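Long-range contact in YkuI protein (PDB 2BAS), which carries an EAL domain and is probably a phosphodiesterase that cleaves the second messenger cyclic di-GMP: residues A[238-252]-A[274-288]. Numbering follows the deposited sequence.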
ATOM      1  N   ASN A 238      15.693  -2.383 -20.404  1.00 66.99           N
ATOM      2  CA  ASN A 238      16.027  -3.515 -19.561  1.00 67.02           C
ATOM      3  C   ASN A 238      15.624  -3.318 -18.103  1.00 66.63           C
ATOM      4  O   ASN A 238      14.998  -4.197 -17.502  1.00 66.29           O
ATOM      5  CB  ASN A 238      17.508  -3.844 -19.668  1.00 68.05           C
ATOM      6  CG  ASN A 238      17.794  -5.286 -19.339  1.00 70.91           C
ATOM      7  OD1 ASN A 238      16.994  -6.173 -19.649  1.00 70.87           O
ATOM      8  ND2 ASN A 238      18.943  -5.536 -18.712  1.00 74.98           N
ATOM      9  N   PHE A 239      15.966  -2.159 -17.545  1.00 65.99           N
ATOM     10  CA  PHE A 239      15.672  -1.853 -16.143  1.00 65.03           C
ATOM     11  C   PHE A 239      14.172  -1.866 -15.810  1.00 65.05           C
ATOM     12  O   PHE A 239      13.790  -2.037 -14.643  1.00 65.32           O
ATOM     13  CB  PHE A 239      16.325  -0.526 -15.716  1.00 64.60           C
ATOM     14  CG  PHE A 239      15.706   0.698 -16.345  1.00 67.18           C
ATOM     15  CD1 PHE A 239      14.606   1.329 -15.749  1.00 68.02           C
ATOM     16  CD2 PHE A 239      16.229   1.230 -17.522  1.00 65.79           C
ATOM     17  CE1 PHE A 239      14.034   2.461 -16.322  1.00 65.65           C
ATOM     18  CE2 PHE A 239      15.665   2.361 -18.101  1.00 64.99           C
ATOM     19  CZ  PHE A 239      14.565   2.974 -17.503  1.00 66.36           C
ATOM     20  N   GLN A 240      13.331  -1.675 -16.829  1.00 64.27           N
ATOM     21  CA  GLN A 240      11.871  -1.696 -16.652  1.00 62.86           C
ATOM     22  C   GLN A 240      11.332  -3.122 -16.523  1.00 61.40           C
ATOM     23  O   GLN A 240      10.443  -3.383 -15.711  1.00 60.08           O
ATOM     24  CB  GLN A 240      11.178  -0.941 -17.790  1.00 63.33           C
ATOM     25  CG  GLN A 240      11.346   0.574 -17.696  1.00 64.03           C
ATOM     26  CD  GLN A 240      10.993   1.308 -18.977  1.00 65.29           C
ATOM     27  OE1 GLN A 240      10.477   2.422 -18.932  1.00 69.35           O
ATOM     28  NE2 GLN A 240      11.281   0.699 -20.118  1.00 62.00           N
ATOM     29  N   LEU A 241      11.886  -4.034 -17.320  1.00 61.65           N
ATOM     30  CA  LEU A 241      11.560  -5.453 -17.227  1.00 61.81           C
ATOM     31  C   LEU A 241      12.065  -5.990 -15.895  1.00 62.71           C
ATOM     32  O   LEU A 241      11.343  -6.697 -15.185  1.00 63.18           O
ATOM     33  CB  LEU A 241      12.184  -6.232 -18.387  1.00 62.23           C
ATOM     34  CG  LEU A 241      11.876  -7.731 -18.449  1.00 61.17           C
ATOM     35  CD1 LEU A 241      10.373  -7.994 -18.564  1.00 60.52           C
ATOM     36  CD2 LEU A 241      12.635  -8.385 -19.591  1.00 61.19           C
ATOM     37  N   GLN A 242      13.310  -5.639 -15.570  1.00 63.26           N
ATOM     38  CA  GLN A 242      13.905  -5.909 -14.265  1.00 63.71           C
ATOM     39  C   GLN A 242      12.948  -5.460 -13.170  1.00 63.31           C
ATOM     40  O   GLN A 242      12.572  -6.250 -12.305  1.00 64.18           O
ATOM     41  CB  GLN A 242      15.264  -5.192 -14.156  1.00 64.91           C
ATOM     42  CG  GLN A 242      15.641  -4.629 -12.769  1.00 69.14           C
ATOM     43  CD  GLN A 242      16.164  -5.678 -11.802  1.00 74.50           C
ATOM     44  OE1 GLN A 242      17.294  -6.169 -11.935  1.00 72.08           O
ATOM     45  NE2 GLN A 242      15.350  -6.009 -10.802  1.00 74.23           N
ATOM     46  N   TYR A 243      12.521  -4.203 -13.234  1.00 62.77           N
ATOM     47  CA  TYR A 243      11.659  -3.663 -12.201  1.00 63.15           C
ATOM     48  C   TYR A 243      10.371  -4.468 -12.031  1.00 63.30           C
ATOM     49  O   TYR A 243      10.014  -4.829 -10.905  1.00 63.88           O
ATOM     50  CB  TYR A 243      11.350  -2.188 -12.444  1.00 64.70           C
ATOM     51  CG  TYR A 243      10.504  -1.610 -11.349  1.00 67.84           C
ATOM     52  CD1 TYR A 243      11.091  -1.046 -10.222  1.00 67.35           C
ATOM     53  CD2 TYR A 243       9.103  -1.660 -11.422  1.00 71.03           C
ATOM     54  CE1 TYR A 243      10.304  -0.530  -9.191  1.00 70.74           C
ATOM     55  CE2 TYR A 243       8.308  -1.150 -10.399  1.00 72.36           C
ATOM     56  CZ  TYR A 243       8.917  -0.587  -9.286  1.00 72.90           C
ATOM     57  OH  TYR A 243       8.140  -0.076  -8.271  1.00 77.12           O
ATOM     58  N   ALA A 244       9.686  -4.741 -13.142  1.00 61.64           N
ATOM     59  CA  ALA A 244       8.410  -5.464 -13.125  1.00 61.20           C
ATOM     60  C   ALA A 244       8.550  -6.822 -12.456  1.00 61.58           C
ATOM     61  O   ALA A 244       7.759  -7.204 -11.588  1.00 60.56           O
ATOM     62  CB  ALA A 244       7.889  -5.635 -14.541  1.00 60.42           C
ATOM     63  N   TRP A 245       9.587  -7.542 -12.863  1.00 61.71           N
ATOM     64  CA  TRP A 245       9.838  -8.862 -12.350  1.00 60.88           C
ATOM     65  C   TRP A 245      10.121  -8.876 -10.844  1.00 62.47           C
ATOM     66  O   TRP A 245       9.641  -9.764 -10.139  1.00 65.03           O
ATOM     67  CB  TRP A 245      10.979  -9.491 -13.126  1.00 60.11           C
ATOM     68  CG  TRP A 245      11.329 -10.818 -12.622  1.00 60.42           C
ATOM     69  CD1 TRP A 245      10.803 -12.007 -13.022  1.00 58.86           C
ATOM     70  CD2 TRP A 245      12.271 -11.112 -11.586  1.00 56.39           C
ATOM     71  NE1 TRP A 245      11.371 -13.030 -12.307  1.00 61.73           N
ATOM     72  CE2 TRP A 245      12.274 -12.509 -11.416  1.00 55.41           C
ATOM     73  CE3 TRP A 245      13.113 -10.328 -10.787  1.00 54.57           C
ATOM     74  CZ2 TRP A 245      13.092 -13.146 -10.494  1.00 58.34           C
ATOM     75  CZ3 TRP A 245      13.931 -10.960  -9.863  1.00 60.54           C
ATOM     76  CH2 TRP A 245      13.915 -12.359  -9.724  1.00 61.09           C
ATOM     77  N   ARG A 246      10.890  -7.912 -10.341  1.00 62.25           N
ATOM     78  CA  ARG A 246      11.223  -7.908  -8.908  1.00 62.80           C
ATOM     79  C   ARG A 246      10.047  -7.385  -8.075  1.00 62.18           C
ATOM     80  O   ARG A 246      10.005  -7.572  -6.865  1.00 61.42           O
ATOM     81  CB  ARG A 246      12.518  -7.123  -8.634  1.00 62.97           C
ATOM     82  CG  ARG A 246      12.319  -5.765  -8.002  1.00 67.05           C
ATOM     83  CD  ARG A 246      13.214  -4.704  -8.604  1.00 71.18           C
ATOM     84  NE  ARG A 246      14.579  -4.722  -8.097  1.00 73.58           N
ATOM     85  CZ  ARG A 246      15.499  -3.818  -8.430  1.00 76.84           C
ATOM     86  NH1 ARG A 246      15.182  -2.838  -9.272  1.00 74.72           N
ATOM     87  NH2 ARG A 246      16.734  -3.895  -7.929  1.00 73.76           N
ATOM     88  N   ASN A 247       9.083  -6.756  -8.745  1.00 62.62           N
ATOM     89  CA  ASN A 247       7.935  -6.158  -8.074  1.00 62.17           C
ATOM     90  C   ASN A 247       6.595  -6.845  -8.309  1.00 62.22           C
ATOM     91  O   ASN A 247       5.588  -6.179  -8.540  1.00 64.34           O
ATOM     92  CB  ASN A 247       7.850  -4.670  -8.416  1.00 61.67           C
ATOM     93  CG  ASN A 247       8.904  -3.860  -7.689  1.00 63.11           C
ATOM     94  OD1 ASN A 247       8.764  -3.564  -6.508  1.00 58.38           O
ATOM     95  ND2 ASN A 247       9.972  -3.513  -8.388  1.00 63.09           N
ATOM     96  N   GLY A 248       6.589  -8.172  -8.244  1.00 62.37           N
ATOM     97  CA  GLY A 248       5.357  -8.955  -8.357  1.00 62.46           C
ATOM     98  C   GLY A 248       4.660  -9.012  -9.705  1.00 63.05           C
ATOM     99  O   GLY A 248       3.529  -9.485  -9.786  1.00 65.10           O
ATOM    100  N   GLY A 249       5.324  -8.548 -10.761  1.00 63.48           N
ATOM    101  CA  GLY A 249       4.749  -8.571 -12.112  1.00 65.31           C
ATOM    102  C   GLY A 249       4.428  -9.960 -12.631  1.00 66.51           C
ATOM    103  O   GLY A 249       5.317 -10.801 -12.761  1.00 68.40           O
ATOM    104  N   ARG A 250       3.159 -10.211 -12.926  1.00 67.57           N
ATOM    105  CA  ARG A 250       2.761 -11.512 -13.452  1.00 69.70           C
ATOM    106  C   ARG A 250       2.697 -11.548 -14.983  1.00 70.04           C
ATOM    107  O   ARG A 250       2.914 -12.595 -15.591  1.00 70.27           O
ATOM    108  CB  ARG A 250       1.435 -11.971 -12.853  1.00 69.76           C
ATOM    109  CG  ARG A 250       1.132 -13.413 -13.187  1.00 73.26           C
ATOM    110  CD  ARG A 250      -0.115 -13.907 -12.516  1.00 80.00           C
ATOM    111  NE  ARG A 250      -0.232 -15.352 -12.685  1.00 88.23           N
ATOM    112  CZ  ARG A 250      -1.120 -16.116 -12.060  1.00 90.22           C
ATOM    113  NH1 ARG A 250      -1.990 -15.579 -11.210  1.00 94.19           N
ATOM    114  NH2 ARG A 250      -1.132 -17.420 -12.286  1.00 90.02           N
ATOM    115  N   TYR A 251       2.382 -10.408 -15.593  1.00 70.46           N
ATOM    116  CA  TYR A 251       2.327 -10.287 -17.052  1.00 70.11           C
ATOM    117  C   TYR A 251       3.090  -9.051 -17.504  1.00 69.37           C
ATOM    118  O   TYR A 251       3.187  -8.079 -16.755  1.00 69.89           O
ATOM    119  CB  TYR A 251       0.884 -10.222 -17.541  1.00 70.35           C
ATOM    120  CG  TYR A 251       0.030 -11.401 -17.127  1.00 72.24           C
ATOM    121  CD1 TYR A 251      -0.921 -11.281 -16.109  1.00 68.67           C
ATOM    122  CD2 TYR A 251       0.175 -12.640 -17.750  1.00 72.61           C
ATOM    123  CE1 TYR A 251      -1.716 -12.368 -15.739  1.00 71.16           C
ATOM    124  CE2 TYR A 251      -0.607 -13.728 -17.387  1.00 71.63           C
ATOM    125  CZ  TYR A 251      -1.548 -13.589 -16.386  1.00 72.58           C
ATOM    126  OH  TYR A 251      -2.315 -14.680 -16.040  1.00 73.37           O
ATOM    127  N   PHE A 252       3.623  -9.093 -18.725  1.00 68.16           N
ATOM    128  CA  PHE A 252       4.478  -8.026 -19.241  1.00 66.62           C
ATOM    129  C   PHE A 252       4.156  -7.662 -20.692  1.00 66.79           C
ATOM    130  O   PHE A 252       3.842  -8.534 -21.506  1.00 67.75           O
ATOM    131  CB  PHE A 252       5.944  -8.447 -19.166  1.00 65.69           C
ATOM    132  CG  PHE A 252       6.351  -9.072 -17.858  1.00 68.31           C
ATOM    133  CD1 PHE A 252       6.343 -10.459 -17.701  1.00 70.03           C
ATOM    134  CD2 PHE A 252       6.782  -8.285 -16.795  1.00 67.26           C
ATOM    135  CE1 PHE A 252       6.736 -11.043 -16.498  1.00 70.35           C
ATOM    136  CE2 PHE A 252       7.185  -8.868 -15.579  1.00 64.08           C
ATOM    137  CZ  PHE A 252       7.158 -10.238 -15.430  1.00 62.13           C
ATOM    138  N   LEU A 274      13.613 -14.617 -22.616  1.00 63.57           N
ATOM    139  CA  LEU A 274      13.074 -14.353 -21.276  1.00 63.57           C
ATOM    140  C   LEU A 274      13.604 -15.325 -20.217  1.00 63.71           C
ATOM    141  O   LEU A 274      13.986 -14.897 -19.130  1.00 64.19           O
ATOM    142  CB  LEU A 274      11.538 -14.353 -21.283  1.00 62.55           C
ATOM    143  CG  LEU A 274      10.800 -13.203 -21.990  1.00 63.13           C
ATOM    144  CD1 LEU A 274       9.275 -13.399 -21.933  1.00 57.74           C
ATOM    145  CD2 LEU A 274      11.179 -11.846 -21.386  1.00 63.28           C
ATOM    146  N   LYS A 275      13.628 -16.620 -20.539  1.00 63.57           N
ATOM    147  CA  LYS A 275      14.124 -17.647 -19.618  1.00 64.38           C
ATOM    148  C   LYS A 275      15.505 -17.330 -19.047  1.00 64.15           C
ATOM    149  O   LYS A 275      15.714 -17.444 -17.836  1.00 65.08           O
ATOM    150  CB  LYS A 275      14.131 -19.033 -20.274  1.00 65.59           C
ATOM    151  CG  LYS A 275      12.951 -19.944 -19.910  1.00 67.67           C
ATOM    152  CD  LYS A 275      13.253 -20.869 -18.716  1.00 69.85           C
ATOM    153  CE  LYS A 275      13.122 -20.166 -17.370  1.00 73.14           C
ATOM    154  NZ  LYS A 275      13.456 -21.054 -16.222  1.00 75.38           N
ATOM    155  N   THR A 276      16.434 -16.921 -19.908  1.00 63.34           N
ATOM    156  CA  THR A 276      17.786 -16.582 -19.467  1.00 63.41           C
ATOM    157  C   THR A 276      17.834 -15.200 -18.828  1.00 63.68           C
ATOM    158  O   THR A 276      18.538 -14.995 -17.841  1.00 64.13           O
ATOM    159  CB  THR A 276      18.845 -16.646 -20.608  1.00 63.73           C
ATOM    160  OG1 THR A 276      18.749 -15.481 -21.436  1.00 62.12           O
ATOM    161  CG2 THR A 276      18.693 -17.917 -21.458  1.00 63.90           C
ATOM    162  N   GLU A 277      17.085 -14.254 -19.387  1.00 63.75           N
ATOM    163  CA  GLU A 277      17.079 -12.895 -18.863  1.00 64.46           C
ATOM    164  C   GLU A 277      16.560 -12.855 -17.418  1.00 64.10           C
ATOM    165  O   GLU A 277      16.997 -12.018 -16.619  1.00 63.31           O
ATOM    166  CB  GLU A 277      16.295 -11.959 -19.788  1.00 65.05           C
ATOM    167  CG  GLU A 277      16.588 -10.473 -19.576  1.00 67.54           C
ATOM    168  CD  GLU A 277      16.522  -9.658 -20.863  1.00 72.94           C
ATOM    169  OE1 GLU A 277      17.402  -8.788 -21.046  1.00 75.74           O
ATOM    170  OE2 GLU A 277      15.610  -9.887 -21.696  1.00 73.64           O
ATOM    171  N   PHE A 278      15.657 -13.778 -17.083  1.00 63.72           N
ATOM    172  CA  PHE A 278      15.168 -13.889 -15.712  1.00 64.02           C
ATOM    173  C   PHE A 278      16.207 -14.508 -14.774  1.00 65.19           C
ATOM    174  O   PHE A 278      16.276 -14.139 -13.597  1.00 66.30           O
ATOM    175  CB  PHE A 278      13.835 -14.649 -15.626  1.00 63.05           C
ATOM    176  CG  PHE A 278      12.657 -13.910 -16.225  1.00 62.98           C
ATOM    177  CD1 PHE A 278      12.703 -12.530 -16.445  1.00 62.95           C
ATOM    178  CD2 PHE A 278      11.479 -14.593 -16.530  1.00 63.29           C
ATOM    179  CE1 PHE A 278      11.608 -11.847 -16.994  1.00 60.10           C
ATOM    180  CE2 PHE A 278      10.376 -13.920 -17.075  1.00 59.22           C
ATOM    181  CZ  PHE A 278      10.443 -12.546 -17.305  1.00 59.13           C
ATOM    182  N   HIS A 279      17.006 -15.446 -15.290  1.00 65.53           N
ATOM    183  CA  HIS A 279      18.062 -16.079 -14.495  1.00 66.02           C
ATOM    184  C   HIS A 279      19.093 -15.070 -14.003  1.00 64.73           C
ATOM    185  O   HIS A 279      19.649 -15.230 -12.915  1.00 64.48           O
ATOM    186  CB  HIS A 279      18.762 -17.194 -15.270  1.00 67.57           C
ATOM    187  CG  HIS A 279      18.039 -18.504 -15.234  1.00 72.22           C
ATOM    188  ND1 HIS A 279      17.443 -19.061 -16.354  1.00 74.26           N
ATOM    189  CD2 HIS A 279      17.821 -19.374 -14.212  1.00 73.50           C
ATOM    190  CE1 HIS A 279      16.891 -20.214 -16.025  1.00 74.41           C
ATOM    191  NE2 HIS A 279      17.103 -20.427 -14.730  1.00 78.00           N
ATOM    192  N   GLN A 280      19.358 -14.051 -14.816  1.00 63.24           N
ATOM    193  CA  GLN A 280      20.226 -12.960 -14.410  1.00 63.25           C
ATOM    194  C   GLN A 280      19.574 -12.245 -13.230  1.00 63.57           C
ATOM    195  O   GLN A 280      20.229 -12.028 -12.209  1.00 64.67           O
ATOM    196  CB  GLN A 280      20.481 -11.986 -15.561  1.00 62.96           C
ATOM    197  CG  GLN A 280      21.147 -12.615 -16.788  1.00 64.65           C
ATOM    198  CD  GLN A 280      21.122 -11.704 -18.014  1.00 64.50           C
ATOM    199  OE1 GLN A 280      21.699 -10.616 -18.006  1.00 67.46           O
ATOM    200  NE2 GLN A 280      20.460 -12.155 -19.078  1.00 63.63           N
ATOM    201  N   PHE A 281      18.279 -11.925 -13.364  1.00 62.14           N
ATOM    202  CA  PHE A 281      17.495 -11.285 -12.302  1.00 61.23           C
ATOM    203  C   PHE A 281      17.505 -12.084 -10.997  1.00 62.77           C
ATOM    204  O   PHE A 281      17.654 -11.504  -9.914  1.00 62.33           O
ATOM    205  CB  PHE A 281      16.039 -11.062 -12.720  1.00 60.06           C
ATOM    206  CG  PHE A 281      15.857 -10.181 -13.937  1.00 60.67           C
ATOM    207  CD1 PHE A 281      14.808 -10.413 -14.815  1.00 55.58           C
ATOM    208  CD2 PHE A 281      16.723  -9.125 -14.206  1.00 62.45           C
ATOM    209  CE1 PHE A 281      14.618  -9.614 -15.936  1.00 54.51           C
ATOM    210  CE2 PHE A 281      16.539  -8.324 -15.337  1.00 59.20           C
ATOM    211  CZ  PHE A 281      15.483  -8.569 -16.196  1.00 55.48           C
ATOM    212  N   ILE A 282      17.344 -13.403 -11.103  1.00 62.68           N
ATOM    213  CA  ILE A 282      17.351 -14.285  -9.931  1.00 62.47           C
ATOM    214  C   ILE A 282      18.704 -14.246  -9.214  1.00 63.26           C
ATOM    215  O   ILE A 282      18.759 -13.983  -8.013  1.00 64.24           O
ATOM    216  CB  ILE A 282      16.957 -15.739 -10.297  1.00 62.42           C
ATOM    217  CG1 ILE A 282      15.503 -15.790 -10.776  1.00 60.44           C
ATOM    218  CG2 ILE A 282      17.174 -16.685  -9.106  1.00 62.32           C
ATOM    219  CD1 ILE A 282      15.093 -17.122 -11.384  1.00 62.49           C
ATOM    220  N   THR A 283      19.783 -14.485  -9.957  1.00 63.32           N
ATOM    221  CA  THR A 283      21.147 -14.489  -9.401  1.00 63.69           C
ATOM    222  C   THR A 283      21.557 -13.142  -8.799  1.00 63.74           C
ATOM    223  O   THR A 283      22.268 -13.099  -7.795  1.00 61.81           O
ATOM    224  CB  THR A 283      22.191 -14.935 -10.447  1.00 62.95           C
ATOM    225  OG1 THR A 283      21.980 -14.211 -11.662  1.00 68.19           O
ATOM    226  CG2 THR A 283      22.054 -16.424 -10.742  1.00 63.13           C
ATOM    227  N   HIS A 284      21.101 -12.047  -9.407  1.00 65.41           N
ATOM    228  CA  HIS A 284      21.375 -10.716  -8.872  1.00 65.52           C
ATOM    229  C   HIS A 284      20.588 -10.481  -7.585  1.00 64.94           C
ATOM    230  O   HIS A 284      21.079  -9.804  -6.677  1.00 65.19           O
ATOM    231  CB  HIS A 284      21.098  -9.617  -9.905  1.00 65.90           C
ATOM    232  CG  HIS A 284      21.392  -8.232  -9.408  1.00 68.43           C
ATOM    233  ND1 HIS A 284      22.674  -7.779  -9.173  1.00 70.17           N
ATOM    234  CD2 HIS A 284      20.569  -7.200  -9.101  1.00 66.80           C
ATOM    235  CE1 HIS A 284      22.626  -6.529  -8.744  1.00 68.19           C
ATOM    236  NE2 HIS A 284      21.361  -6.155  -8.693  1.00 66.44           N
ATOM    237  N   GLU A 285      19.382 -11.051  -7.506  1.00 64.17           N
ATOM    238  CA  GLU A 285      18.549 -10.932  -6.304  1.00 64.33           C
ATOM    239  C   GLU A 285      19.006 -11.843  -5.173  1.00 64.78           C
ATOM    240  O   GLU A 285      18.949 -11.444  -3.994  1.00 63.56           O
ATOM    241  CB  GLU A 285      17.072 -11.171  -6.597  1.00 63.33           C
ATOM    242  CG  GLU A 285      16.387 -10.015  -7.306  1.00 68.35           C
ATOM    243  CD  GLU A 285      16.379  -8.712  -6.512  1.00 71.33           C
ATOM    244  OE1 GLU A 285      16.286  -8.749  -5.254  1.00 67.68           O
ATOM    245  OE2 GLU A 285      16.445  -7.647  -7.172  1.00 72.01           O
ATOM    246  N   LYS A 286      19.443 -13.058  -5.534  1.00 63.74           N
ATOM    247  CA  LYS A 286      19.995 -14.000  -4.566  1.00 63.27           C
ATOM    248  C   LYS A 286      21.141 -13.297  -3.851  1.00 64.20           C
ATOM    249  O   LYS A 286      21.142 -13.193  -2.621  1.00 62.93           O
ATOM    250  CB  LYS A 286      20.509 -15.282  -5.239  1.00 63.51           C
ATOM    251  CG  LYS A 286      19.466 -16.124  -5.992  1.00 63.46           C
ATOM    252  CD  LYS A 286      18.506 -16.867  -5.066  1.00 61.85           C
ATOM    253  CE  LYS A 286      19.023 -18.235  -4.684  1.00 62.93           C
ATOM    254  NZ  LYS A 286      19.245 -19.077  -5.878  1.00 65.45           N
ATOM    255  N   LYS A 287      22.082 -12.788  -4.651  1.00 65.36           N
ATOM    256  CA  LYS A 287      23.278 -12.084  -4.180  1.00 67.46           C
ATOM    257  C   LYS A 287      22.912 -10.878  -3.325  1.00 68.49           C
ATOM    258  O   LYS A 287      23.562 -10.608  -2.319  1.00 70.39           O
ATOM    259  CB  LYS A 287      24.146 -11.652  -5.371  1.00 66.79           C
ATOM    260  CG  LYS A 287      25.493 -11.013  -5.008  1.00 69.33           C
ATOM    261  CD  LYS A 287      26.415 -10.832  -6.222  1.00 70.40           C
ATOM    262  CE  LYS A 287      25.914  -9.756  -7.194  1.00 77.21           C
ATOM    263  NZ  LYS A 287      26.677  -9.724  -8.485  1.00 78.94           N
ATOM    264  N   LYS A 288      21.860 -10.171  -3.724  1.00 68.78           N
ATOM    265  CA  LYS A 288      21.394  -8.997  -3.007  1.00 68.00           C
ATOM    266  C   LYS A 288      20.782  -9.361  -1.653  1.00 66.89           C
ATOM    267  O   LYS A 288      20.998  -8.660  -0.672  1.00 69.17           O
ATOM    268  CB  LYS A 288      20.387  -8.239  -3.871  1.00 68.72           C
ATOM    269  CG  LYS A 288      20.028  -6.852  -3.378  1.00 69.00           C
ATOM    270  CD  LYS A 288      19.321  -6.086  -4.486  1.00 67.81           C
ATOM    271  CE  LYS A 288      18.856  -4.719  -4.025  1.00 67.07           C
ATOM    272  NZ  LYS A 288      18.249  -4.002  -5.183  1.00 74.08           N
TER
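Trp245 reaches from helix 238-246 onto helix 274-288 and fits, knob into hole, among Phe278, Phe281, Ile282 and Glu285. With CG trans to the backbone nitrogen (chi1 178°), its indole slides past the side chain of Phe281 in the opposite direction. CB of Phe281 stands over one face of the indole, 3.7 Å from the centroid of the six-membered ring in a CH-pi contact. The five-membered ring forms an offset stack with Phe278, the planes 26° apart, and CD1 of Trp245 lies over the centre of the phenyl face. At the far end of the indole, CZ2 of Trp245 meets CG1 of Ile282 at 3.6 Å, while CG of Glu285 lies at the ring edge. The Phe281 ring is sandwiched between the two backbones: the Glu277 carbonyl oxygen of its own helix sits over one face, and CA of Gln242 lies above the other, offset toward the rim. The contact, which buries 650 Å² summed over both sides, joins the last helix of the TIM-barrel-like EAL domain, which runs between strands 229-233 and 249-252 in a beta-alpha-beta crossover, to the long helix 271-311 that leads to the C-terminal domain; the axes of helices 238-246 and 274-288 cross at -67°. Leu241, one turn before Trp245, is a second knob, among Leu274, Glu277, Phe278 and Phe281, its CG 4.2 Å from CE1 of Phe281. Phe252 on the barrel strand extends the aromatic cluster, touching CZ of Phe278 with its CE1. Arg246 NE forms a long salt bridge of 3.6 Å with Glu285 OE2. Ser369 of the second subunit packs against both Trp245 and Ile282.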